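Local coordinates for glyoxylate-induced Protein (Pseudomonas aeruginosa, PDB 1SQ4) that has no established function but folds as two cupin barrels and may act as a ureidoglycine aminohydrolase, at residues Ala92-Glu98 with His135-Ile141; Glu100-Gln106 with Asp125-Thr131; Gly115-Pro121 with Pro154-Asn160. The contacts are given in a common frame with arbitrary orientation. Residue numbers count along the deposited sequence, not the author numbering.

Interaction 1. Residues Ala92-Glu98 with His135-Ile141; sequences AVLFVVE and HTRFHWI
Start with the apolar face formed by L94, V96, F138 and W140. F138 (chi1 p) and W140 (chi1 t) both bring their rings to L94, with L94 CG 3.8 Å from F138 CD2 and L94 CD1 3.6 Å from W140 CD1. A92 CB reaches W140 CD1 at 3.7 Å. V96 and F138 pair unusually tightly, CA to CA 3.9 Å. On the other face V93 and F95 accompany I141 and H139, and V93, F95 and I141 touch strand 191-198 of the second cupin domain.

Both backbones are extended and antiparallel, the axes 4.3 Å apart at closest and 151° between their directions. L94 and V96 form non-hydrogen-bonded pairs with W140 and F138. F95 and H139 are a hydrogen-bonded pair, with F95 N to H139 O 3.0 Å and H139 N to F95 O 2.9 Å; I141 N donates to V93 O at 3.1 Å.

Beyond V96 the register slips by one. V97 turns to phi/psi -111/-18, and V97 N and E98 N both donate to R137 O, at 2.8 and 3.1 Å, while R137 N donates to E98 O at 2.6 Å. At the polar edge a salt bridge joins E98 OE1 to R137 NH1 at 2.6 Å; E98 OE1 also bonds H10. This is a classic beta bulge within the main sheet of a cupin barrel.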
loop_
_atom_site.group_PDB
_atom_site.type_symbol
_atom_site.label_atom_id
_atom_site.label_comp_id
_atom_site.label_asym_id
_atom_site.label_seq_id
_atom_site.Cartn_x
_atom_site.Cartn_y
_atom_site.Cartn_z
ATOM N N ALA A 92 12.996 -36.859 -14.452
ATOM C CA ALA A 92 11.658 -36.412 -14.817
ATOM C C ALA A 92 10.498 -37.233 -14.255
ATOM O O ALA A 92 10.673 -38.306 -13.670
ATOM C CB ALA A 92 11.533 -36.350 -16.345
ATOM N N VAL A 93 9.307 -36.684 -14.445
ATOM C CA VAL A 93 8.071 -37.317 -14.050
ATOM C C VAL A 93 7.065 -36.947 -15.135
ATOM O O VAL A 93 6.834 -35.764 -15.411
ATOM C CB VAL A 93 7.563 -36.810 -12.691
ATOM C CG1 VAL A 93 6.188 -37.384 -12.415
ATOM C CG2 VAL A 93 8.526 -37.213 -11.591
ATOM N N LEU A 94 6.496 -37.960 -15.774
ATOM C CA LEU A 94 5.509 -37.748 -16.824
ATOM C C LEU A 94 4.146 -38.087 -16.253
ATOM O O LEU A 94 3.961 -39.130 -15.618
ATOM C CB LEU A 94 5.816 -38.640 -18.036
ATOM C CG LEU A 94 6.531 -38.064 -19.267
ATOM C CD1 LEU A 94 7.716 -37.215 -18.876
ATOM C CD2 LEU A 94 6.967 -39.208 -20.162
ATOM N N PHE A 95 3.190 -37.197 -16.477
ATOM C CA PHE A 95 1.846 -37.398 -15.974
ATOM C C PHE A 95 0.827 -37.050 -17.039
ATOM O O PHE A 95 0.532 -35.874 -17.265
ATOM C CB PHE A 95 1.614 -36.517 -14.752
ATOM C CG PHE A 95 0.264 -36.687 -14.144
ATOM C CD1 PHE A 95 -0.075 -37.876 -13.512
ATOM C CD2 PHE A 95 -0.689 -35.679 -14.245
ATOM C CE1 PHE A 95 -1.340 -38.054 -12.985
ATOM C CE2 PHE A 95 -1.961 -35.852 -13.717
ATOM C CZ PHE A 95 -2.292 -37.042 -13.090
ATOM N N VAL A 96 0.264 -38.065 -17.680
ATOM C CA VAL A 96 -0.704 -37.812 -18.734
ATOM C C VAL A 96 -2.075 -37.417 -18.200
ATOM O O VAL A 96 -2.613 -38.056 -17.298
ATOM C CB VAL A 96 -0.824 -39.032 -19.656
ATOM C CG1 VAL A 96 -1.083 -40.251 -18.826
ATOM C CG2 VAL A 96 -1.940 -38.818 -20.669
ATOM N N VAL A 97 -2.629 -36.351 -18.771
ATOM C CA VAL A 97 -3.933 -35.859 -18.355
ATOM C C VAL A 97 -5.015 -36.051 -19.412
ATOM O O VAL A 97 -6.204 -35.993 -19.105
ATOM C CB VAL A 97 -3.879 -34.365 -17.976
ATOM C CG1 VAL A 97 -3.026 -34.181 -16.744
ATOM C CG2 VAL A 97 -3.332 -33.552 -19.129
ATOM N N GLU A 98 -4.620 -36.280 -20.656
ATOM C CA GLU A 98 -5.607 -36.481 -21.701
ATOM C C GLU A 98 -4.974 -37.228 -22.838
ATOM O O GLU A 98 -3.857 -36.915 -23.250
ATOM C CB GLU A 98 -6.127 -35.147 -22.202
ATOM C CG GLU A 98 -7.382 -35.228 -23.024
ATOM C CD GLU A 98 -7.849 -33.853 -23.415
ATOM O OE1 GLU A 98 -7.388 -33.350 -24.459
ATOM O OE2 GLU A 98 -8.649 -33.255 -22.660
ATOM N N HIS A 135 -5.169 -36.440 -30.106
ATOM C CA HIS A 135 -4.092 -35.737 -29.436
ATOM C C HIS A 135 -3.903 -36.266 -28.039
ATOM O O HIS A 135 -4.783 -36.918 -27.475
ATOM C CB HIS A 135 -4.365 -34.239 -29.361
ATOM C CG HIS A 135 -4.335 -33.554 -30.689
ATOM N ND1 HIS A 135 -3.998 -32.228 -30.831
ATOM C CD2 HIS A 135 -4.611 -34.010 -31.932
ATOM C CE1 HIS A 135 -4.065 -31.893 -32.107
ATOM N NE2 HIS A 135 -4.435 -32.955 -32.795
ATOM N N THR A 136 -2.738 -35.992 -27.479
ATOM C CA THR A 136 -2.442 -36.441 -26.132
ATOM C C THR A 136 -1.817 -35.279 -25.370
ATOM O O THR A 136 -1.126 -34.446 -25.947
ATOM C CB THR A 136 -1.488 -37.646 -26.159
ATOM O OG1 THR A 136 -2.071 -38.672 -26.960
ATOM C CG2 THR A 136 -1.261 -38.184 -24.760
ATOM N N ARG A 137 -2.062 -35.215 -24.071
ATOM C CA ARG A 137 -1.513 -34.129 -23.292
ATOM C C ARG A 137 -0.988 -34.617 -21.962
ATOM O O ARG A 137 -1.678 -35.331 -21.229
ATOM C CB ARG A 137 -2.584 -33.055 -23.097
ATOM C CG ARG A 137 -3.196 -32.566 -24.416
ATOM C CD ARG A 137 -4.177 -31.441 -24.181
ATOM N NE ARG A 137 -4.459 -30.719 -25.412
ATOM C CZ ARG A 137 -5.247 -31.171 -26.376
ATOM N NH1 ARG A 137 -5.847 -32.346 -26.250
ATOM N NH2 ARG A 137 -5.407 -30.462 -27.484
ATOM N N PHE A 138 0.245 -34.241 -21.654
ATOM C CA PHE A 138 0.855 -34.648 -20.398
ATOM C C PHE A 138 1.727 -33.571 -19.780
ATOM O O PHE A 138 2.119 -32.618 -20.445
ATOM C CB PHE A 138 1.705 -35.910 -20.588
ATOM C CG PHE A 138 2.878 -35.727 -21.523
ATOM C CD1 PHE A 138 2.692 -35.721 -22.899
ATOM C CD2 PHE A 138 4.177 -35.643 -21.023
ATOM C CE1 PHE A 138 3.771 -35.625 -23.757
ATOM C CE2 PHE A 138 5.263 -35.545 -21.875
ATOM C CZ PHE A 138 5.062 -35.546 -23.239
ATOM N N HIS A 139 2.028 -33.752 -18.497
ATOM C CA HIS A 139 2.870 -32.832 -17.753
ATOM C C HIS A 139 4.266 -33.418 -17.690
ATOM O O HIS A 139 4.427 -34.619 -17.506
ATOM C CB HIS A 139 2.344 -32.629 -16.327
ATOM C CG HIS A 139 1.154 -31.727 -16.238
ATOM N ND1 HIS A 139 1.143 -30.584 -15.471
ATOM C CD2 HIS A 139 -0.075 -31.808 -16.808
ATOM C CE1 HIS A 139 -0.037 -29.999 -15.570
ATOM N NE2 HIS A 139 -0.794 -30.724 -16.376
ATOM N N TRP A 140 5.274 -32.568 -17.836
ATOM C CA TRP A 140 6.654 -33.018 -17.794
ATOM C C TRP A 140 7.408 -32.163 -16.776
ATOM O O TRP A 140 7.704 -30.993 -17.009
ATOM C CB TRP A 140 7.260 -32.897 -19.195
ATOM C CG TRP A 140 8.678 -33.404 -19.365
ATOM C CD1 TRP A 140 9.438 -34.059 -18.445
ATOM C CD2 TRP A 140 9.518 -33.217 -20.515
ATOM N NE1 TRP A 140 10.707 -34.281 -18.944
ATOM C CE2 TRP A 140 10.780 -33.769 -20.216
ATOM C CE3 TRP A 140 9.328 -32.622 -21.777
ATOM C CZ2 TRP A 140 11.845 -33.752 -21.115
ATOM C CZ3 TRP A 140 10.395 -32.606 -22.675
ATOM C CH2 TRP A 140 11.634 -33.166 -22.334
ATOM N N ILE A 141 7.713 -32.759 -15.633
ATOM C CA ILE A 141 8.412 -32.058 -14.582
ATOM C C ILE A 141 9.891 -32.452 -14.557
ATOM O O ILE A 141 10.226 -33.631 -14.431
ATOM C CB ILE A 141 7.737 -32.370 -13.248
ATOM C CG1 ILE A 141 6.266 -31.985 -13.334
ATOM C CG2 ILE A 141 8.407 -31.612 -12.139
ATOM C CD1 ILE A 141 5.416 -32.491 -12.201
#

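Interaction 2. Residues Glu100-Gln106 with Asp125-Thr131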
loop_
_atom_site.group_PDB
_atom_site.type_symbol
_atom_site.label_atom_id
_atom_site.label_comp_id
_atom_site.label_asym_id
_atom_site.label_seq_id
_atom_site.Cartn_x
_atom_site.Cartn_y
_atom_site.Cartn_z
ATOM N N GLU A 100 -3.676 -40.855 -24.892
ATOM C CA GLU A 100 -2.829 -41.991 -24.566
ATOM C C GLU A 100 -1.412 -41.752 -25.073
ATOM O O GLU A 100 -1.205 -41.447 -26.246
ATOM C CB GLU A 100 -3.386 -43.263 -25.196
ATOM C CG GLU A 100 -2.554 -44.512 -24.947
ATOM C CD GLU A 100 -2.874 -45.619 -25.946
ATOM O OE1 GLU A 100 -4.079 -45.806 -26.253
ATOM O OE2 GLU A 100 -1.928 -46.302 -26.412
ATOM N N LEU A 101 -0.441 -41.884 -24.176
ATOM C CA LEU A 101 0.953 -41.685 -24.529
ATOM C C LEU A 101 1.660 -43.026 -24.528
ATOM O O LEU A 101 1.343 -43.911 -23.734
ATOM C CB LEU A 101 1.627 -40.737 -23.526
ATOM C CG LEU A 101 3.040 -40.202 -23.807
ATOM C CD1 LEU A 101 3.056 -39.480 -25.136
ATOM C CD2 LEU A 101 3.464 -39.245 -22.703
ATOM N N SER A 102 2.611 -43.175 -25.440
ATOM C CA SER A 102 3.385 -44.401 -25.546
ATOM C C SER A 102 4.807 -44.081 -25.104
ATOM O O SER A 102 5.516 -43.327 -25.771
ATOM C CB SER A 102 3.373 -44.898 -26.991
ATOM O OG SER A 102 4.093 -46.103 -27.139
ATOM N N LEU A 103 5.208 -44.642 -23.967
ATOM C CA LEU A 103 6.544 -44.419 -23.414
ATOM C C LEU A 103 7.407 -45.670 -23.458
ATOM O O LEU A 103 6.993 -46.743 -23.022
ATOM C CB LEU A 103 6.455 -43.952 -21.954
ATOM C CG LEU A 103 7.774 -43.879 -21.168
ATOM C CD1 LEU A 103 8.632 -42.779 -21.741
ATOM C CD2 LEU A 103 7.509 -43.627 -19.703
ATOM N N THR A 104 8.614 -45.523 -23.982
ATOM C CA THR A 104 9.548 -46.631 -24.037
ATOM C C THR A 104 10.611 -46.262 -23.011
ATOM O O THR A 104 11.470 -45.412 -23.257
ATOM C CB THR A 104 10.164 -46.769 -25.437
ATOM O OG1 THR A 104 9.127 -47.051 -26.379
ATOM C CG2 THR A 104 11.171 -47.887 -25.470
ATOM N N LEU A 105 10.529 -46.886 -21.842
ATOM C CA LEU A 105 11.459 -46.595 -20.773
ATOM C C LEU A 105 12.165 -47.848 -20.306
ATOM O O LEU A 105 11.526 -48.840 -19.959
ATOM C CB LEU A 105 10.707 -45.955 -19.605
ATOM C CG LEU A 105 11.553 -45.485 -18.424
ATOM C CD1 LEU A 105 12.491 -44.411 -18.901
ATOM C CD2 LEU A 105 10.665 -44.964 -17.302
ATOM N N GLN A 106 13.493 -47.799 -20.300
ATOM C CA GLN A 106 14.280 -48.941 -19.860
ATOM C C GLN A 106 13.900 -50.187 -20.641
ATOM O O GLN A 106 13.553 -51.218 -20.059
ATOM C CB GLN A 106 14.049 -49.194 -18.365
ATOM C CG GLN A 106 15.311 -49.060 -17.529
ATOM C CD GLN A 106 15.873 -47.643 -17.561
ATOM O OE1 GLN A 106 16.045 -47.046 -18.632
ATOM N NE2 GLN A 106 16.179 -47.106 -16.383
ATOM N N ASP A 125 17.613 -43.616 -20.732
ATOM C CA ASP A 125 17.163 -43.548 -22.116
ATOM C C ASP A 125 15.688 -43.883 -22.201
ATOM O O ASP A 125 15.207 -44.819 -21.560
ATOM C CB ASP A 125 17.936 -44.518 -23.003
ATOM C CG ASP A 125 19.406 -44.208 -23.053
ATOM O OD1 ASP A 125 19.763 -43.012 -23.207
ATOM O OD2 ASP A 125 20.210 -45.165 -22.952
ATOM N N TYR A 126 14.974 -43.116 -23.008
ATOM C CA TYR A 126 13.557 -43.342 -23.176
ATOM C C TYR A 126 13.078 -42.562 -24.368
ATOM O O TYR A 126 13.836 -41.808 -24.972
ATOM C CB TYR A 126 12.794 -42.868 -21.943
ATOM C CG TYR A 126 12.625 -41.363 -21.818
ATOM C CD1 TYR A 126 13.649 -40.558 -21.312
ATOM C CD2 TYR A 126 11.413 -40.753 -22.150
ATOM C CE1 TYR A 126 13.466 -39.179 -21.124
ATOM C CE2 TYR A 126 11.219 -39.380 -21.972
ATOM C CZ TYR A 126 12.249 -38.603 -21.454
ATOM O OH TYR A 126 12.040 -37.258 -21.251
ATOM N N LYS A 127 11.814 -42.745 -24.713
ATOM C CA LYS A 127 11.254 -41.990 -25.811
ATOM C C LYS A 127 9.752 -42.025 -25.735
ATOM O O LYS A 127 9.186 -42.950 -25.166
ATOM C CB LYS A 127 11.793 -42.494 -27.152
ATOM C CG LYS A 127 11.849 -43.991 -27.333
ATOM C CD LYS A 127 12.701 -44.320 -28.539
ATOM C CE LYS A 127 12.715 -45.804 -28.804
ATOM N NZ LYS A 127 13.414 -46.129 -30.086
ATOM N N VAL A 128 9.115 -40.985 -26.265
ATOM C CA VAL A 128 7.662 -40.870 -26.216
ATOM C C VAL A 128 7.032 -40.715 -27.587
ATOM O O VAL A 128 7.553 -40.021 -28.458
ATOM C CB VAL A 128 7.216 -39.652 -25.347
ATOM C CG1 VAL A 128 7.756 -39.781 -23.947
ATOM C CG2 VAL A 128 7.698 -38.365 -25.966
ATOM N N ARG A 129 5.890 -41.344 -27.781
ATOM C CA ARG A 129 5.252 -41.239 -29.069
ATOM C C ARG A 129 3.742 -41.324 -28.904
ATOM O O ARG A 129 3.241 -41.975 -27.979
ATOM C CB ARG A 129 5.787 -42.354 -29.983
ATOM C CG ARG A 129 5.244 -42.355 -31.402
ATOM C CD ARG A 129 5.644 -41.111 -32.177
ATOM N NE ARG A 129 7.088 -41.009 -32.378
ATOM C CZ ARG A 129 7.686 -39.958 -32.928
ATOM N NH1 ARG A 129 9.002 -39.941 -33.071
ATOM N NH2 ARG A 129 6.971 -38.915 -33.326
ATOM N N ASN A 130 3.022 -40.632 -29.783
ATOM C CA ASN A 130 1.565 -40.652 -29.753
ATOM C C ASN A 130 1.117 -41.554 -30.903
ATOM O O ASN A 130 1.031 -41.106 -32.059
ATOM C CB ASN A 130 0.993 -39.242 -29.942
ATOM C CG ASN A 130 -0.527 -39.225 -29.915
ATOM O OD1 ASN A 130 -1.157 -38.180 -30.110
ATOM N ND2 ASN A 130 -1.127 -40.395 -29.677
ATOM N N THR A 131 0.844 -42.823 -30.579
ATOM C CA THR A 131 0.427 -43.805 -31.582
ATOM C C THR A 131 -1.063 -43.816 -31.858
ATOM O O THR A 131 -1.519 -44.651 -32.623
ATOM C CB THR A 131 0.824 -45.257 -31.193
ATOM O OG1 THR A 131 0.173 -45.626 -29.975
ATOM C CG2 THR A 131 2.322 -45.391 -31.018
#
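These two strands are the central pair of the smaller antiparallel sheet of the N-terminal cupin barrel, with strand 109-112 beside 101-105 and strand 79-81 beside 126-129. Their directions differ by 167° and the axes approach to 4.7 Å.

Four backbone hydrogen bonds hold them, in two reciprocal sets. S102 N donates to R129 O at 2.9 Å and R129 N to S102 O at 2.8 Å; T104 N donates to K127 O at 2.9 Å and K127 N to T104 O at 3.1 Å. L103-V128 and L105-Y126 are the non-hydrogen-bonded pairs, and CA-H...O contacts support them, V128 CA lying 3.3 Å from S102 O.

The leucine, valine and tyrosine contacts gather on the inward side. L101 meets V128, CD1 to CB 4.2 Å, and L103 spans V128 and Y126. L101 and Y126 also touch F138 and W140 of the opposing sheet, which makes this face one wall of the barrel's core.

Polar side chains occupy the outer face: S102, T104, K127 and R129. The guanidinium of R129 makes a salt bridge with D50 and a hydrogen bond to the carbonyl of N78.

At the Y126 end the packing is tight: L105 CD1 sits 3.4 Å from Y126 CB.

Interaction 3. Residues Gly115-Pro121 with Pro154-Asn160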
loop_
_atom_site.group_PDB
_atom_site.type_symbol
_atom_site.label_atom_id
_atom_site.label_comp_id
_atom_site.label_asym_id
_atom_site.label_seq_id
_atom_site.Cartn_x
_atom_site.Cartn_y
_atom_site.Cartn_z
ATOM N N GLY A 115 -3.923 -40.310 -16.366
ATOM C CA GLY A 115 -3.741 -40.706 -14.984
ATOM C C GLY A 115 -2.394 -41.399 -14.864
ATOM O O GLY A 115 -1.864 -41.577 -13.767
ATOM N N GLY A 116 -1.834 -41.775 -16.014
ATOM C CA GLY A 116 -0.550 -42.458 -16.049
ATOM C C GLY A 116 0.605 -41.663 -15.479
ATOM O O GLY A 116 0.839 -40.522 -15.876
ATOM N N TYR A 117 1.343 -42.275 -14.561
ATOM C CA TYR A 117 2.481 -41.618 -13.909
ATOM C C TYR A 117 3.781 -42.352 -14.236
ATOM O O TYR A 117 3.873 -43.564 -14.095
ATOM C CB TYR A 117 2.240 -41.616 -12.394
ATOM C CG TYR A 117 3.203 -40.809 -11.537
ATOM C CD1 TYR A 117 2.825 -39.576 -11.006
ATOM C CD2 TYR A 117 4.433 -41.335 -11.157
ATOM C CE1 TYR A 117 3.636 -38.892 -10.103
ATOM C CE2 TYR A 117 5.254 -40.663 -10.257
ATOM C CZ TYR A 117 4.848 -39.442 -9.727
ATOM O OH TYR A 117 5.647 -38.810 -8.797
ATOM N N ALA A 118 4.792 -41.611 -14.660
ATOM C CA ALA A 118 6.061 -42.228 -15.006
ATOM C C ALA A 118 7.251 -41.452 -14.451
ATOM O O ALA A 118 7.309 -40.229 -14.566
ATOM C CB ALA A 118 6.175 -42.355 -16.524
ATOM N N PHE A 119 8.184 -42.170 -13.832
ATOM C CA PHE A 119 9.385 -41.564 -13.270
ATOM C C PHE A 119 10.588 -42.017 -14.080
ATOM O O PHE A 119 10.855 -43.213 -14.229
ATOM C CB PHE A 119 9.578 -41.956 -11.805
ATOM C CG PHE A 119 10.870 -41.455 -11.217
ATOM C CD1 PHE A 119 11.959 -42.308 -11.070
ATOM C CD2 PHE A 119 11.026 -40.110 -10.884
ATOM C CE1 PHE A 119 13.181 -41.828 -10.614
ATOM C CE2 PHE A 119 12.243 -39.624 -10.430
ATOM C CZ PHE A 119 13.322 -40.486 -10.295
ATOM N N ILE A 120 11.318 -41.045 -14.598
ATOM C CA ILE A 120 12.469 -41.326 -15.419
ATOM C C ILE A 120 13.682 -40.855 -14.668
ATOM O O ILE A 120 13.767 -39.695 -14.313
ATOM C CB ILE A 120 12.352 -40.564 -16.729
ATOM C CG1 ILE A 120 11.013 -40.892 -17.381
ATOM C CG2 ILE A 120 13.490 -40.902 -17.652
ATOM C CD1 ILE A 120 10.801 -40.153 -18.670
ATOM N N PRO A 121 14.614 -41.768 -14.360
ATOM C CA PRO A 121 15.845 -41.427 -13.633
ATOM C C PRO A 121 16.840 -40.679 -14.517
ATOM O O PRO A 121 16.828 -40.816 -15.739
ATOM C CB PRO A 121 16.362 -42.788 -13.161
ATOM C CG PRO A 121 15.834 -43.728 -14.191
ATOM C CD PRO A 121 14.426 -43.226 -14.405
ATOM N N PRO A 154 17.736 -43.642 -8.308
ATOM C CA PRO A 154 16.386 -44.186 -8.194
ATOM C C PRO A 154 16.036 -44.953 -9.454
ATOM O O PRO A 154 16.471 -44.593 -10.551
ATOM C CB PRO A 154 15.532 -42.944 -7.998
ATOM C CG PRO A 154 16.275 -41.915 -8.770
ATOM C CD PRO A 154 17.712 -42.178 -8.407
ATOM N N GLU A 155 15.273 -46.029 -9.297
ATOM C CA GLU A 155 14.877 -46.847 -10.442
ATOM C C GLU A 155 13.555 -46.367 -11.003
ATOM O O GLU A 155 12.680 -45.933 -10.260
ATOM C CB GLU A 155 14.785 -48.322 -10.039
ATOM C CG GLU A 155 16.138 -49.043 -10.061
ATOM C CD GLU A 155 16.160 -50.286 -9.186
ATOM O OE1 GLU A 155 15.771 -50.188 -7.994
ATOM O OE2 GLU A 155 16.581 -51.359 -9.678
ATOM N N ALA A 156 13.435 -46.431 -12.324
ATOM C CA ALA A 156 12.232 -46.011 -13.021
ATOM C C ALA A 156 11.056 -46.892 -12.662
ATOM O O ALA A 156 11.207 -47.928 -12.023
ATOM C CB ALA A 156 12.451 -46.064 -14.513
ATOM N N PHE A 157 9.875 -46.456 -13.070
ATOM C CA PHE A 157 8.662 -47.203 -12.832
ATOM C C PHE A 157 7.506 -46.437 -13.453
ATOM O O PHE A 157 7.592 -45.227 -13.665
ATOM C CB PHE A 157 8.467 -47.438 -11.328
ATOM C CG PHE A 157 8.334 -46.188 -10.519
ATOM C CD1 PHE A 157 7.111 -45.545 -10.426
ATOM C CD2 PHE A 157 9.432 -45.644 -9.863
ATOM C CE1 PHE A 157 6.973 -44.385 -9.690
ATOM C CE2 PHE A 157 9.310 -44.477 -9.119
ATOM C CZ PHE A 157 8.076 -43.847 -9.038
ATOM N N VAL A 158 6.449 -47.168 -13.791
ATOM C CA VAL A 158 5.260 -46.599 -14.412
ATOM C C VAL A 158 4.045 -47.166 -13.683
ATOM O O VAL A 158 4.060 -48.315 -13.222
ATOM C CB VAL A 158 5.174 -46.977 -15.905
ATOM C CG1 VAL A 158 3.971 -46.305 -16.558
ATOM C CG2 VAL A 158 6.457 -46.580 -16.613
ATOM N N THR A 159 2.996 -46.355 -13.586
ATOM C CA THR A 159 1.788 -46.752 -12.894
ATOM C C THR A 159 0.722 -45.692 -13.150
ATOM O O THR A 159 0.935 -44.787 -13.957
ATOM C CB THR A 159 2.070 -46.884 -11.376
ATOM O OG1 THR A 159 0.881 -47.289 -10.684
ATOM C CG2 THR A 159 2.569 -45.560 -10.815
ATOM N N ASN A 160 -0.424 -45.810 -12.483
ATOM C CA ASN A 160 -1.504 -44.845 -12.645
ATOM C C ASN A 160 -2.027 -44.471 -11.253
ATOM O O ASN A 160 -2.281 -45.334 -10.417
ATOM C CB ASN A 160 -2.615 -45.436 -13.533
ATOM C CG ASN A 160 -3.667 -44.403 -13.940
ATOM O OD1 ASN A 160 -4.381 -43.869 -13.092
ATOM N ND2 ASN A 160 -3.760 -44.120 -15.243
#
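Here the larger sheet of the N-terminal cupin barrel gains one of its two outermost strands within the chain: 157-160 runs antiparallel to 116-120, directions 162° apart and axes 4.4 Å at closest. Y117 N to T159 O (2.6 Å), T159 N to Y117 O (3.0 Å) and F119 N to F157 O (3.1 Å) hold the backbones together.

The shape of the contact is set by F157. With chi1 p its ring drops between Y117 and F119, two residues apart on the partner strand. F119 CB presses onto one face of that ring in a CH-pi contact, 3.9 Å from the centroid, and on the Y117 side F157 CE1 meets Y117 CE2 at 4.1 Å. The F119 and F157 rings lie near parallel, planes at 21°, but are slid so far apart that they barely overlap. The far part of F119 is met by P154, whose CG touches CE1 of F119 at 3.6 Å. Beyond these rings lies the second cupin domain: Y117 stacks on F181 and F119 meets H189 edge-to-face.

The other face is flatter, with A118 CB 4.2 Å from V158 CG2. There A118 also packs against L103 and M112 of the smaller sheet.

At the far end A156 is a small knob: its CB lies 3.3 Å from F119 O and 3.5 Å from P121 CD. At the opposite end N160 OD1 hydrogen-bonds Q162 N. The backbone angles of G115, phi/psi 109/-15, already call for glycine, and an ideal CB would also clash with N160 OD1 at 2.7 Å.

Of the strands in these contacts, 90-98 comes first and soon continues into 101-105. The chain then passes through 109-112 into 116-120, the first half of interaction 3. Interaction 2 is the first to close, when 125-131 returns to 100-106; interaction 1 closes round it as 135-141 reaches 92-98. Interaction 3 waits until 154-160, so it crosses both. Interactions 1 and 3 share one sheet, since strand 90-98 lies beside 116-120 and L94 N is 2.7 Å from A118 O. Interaction 2 belongs to the opposing sheet; its core side chains meet both others, as Y126 does with W140 and I120, and together the three join both walls of the barrel.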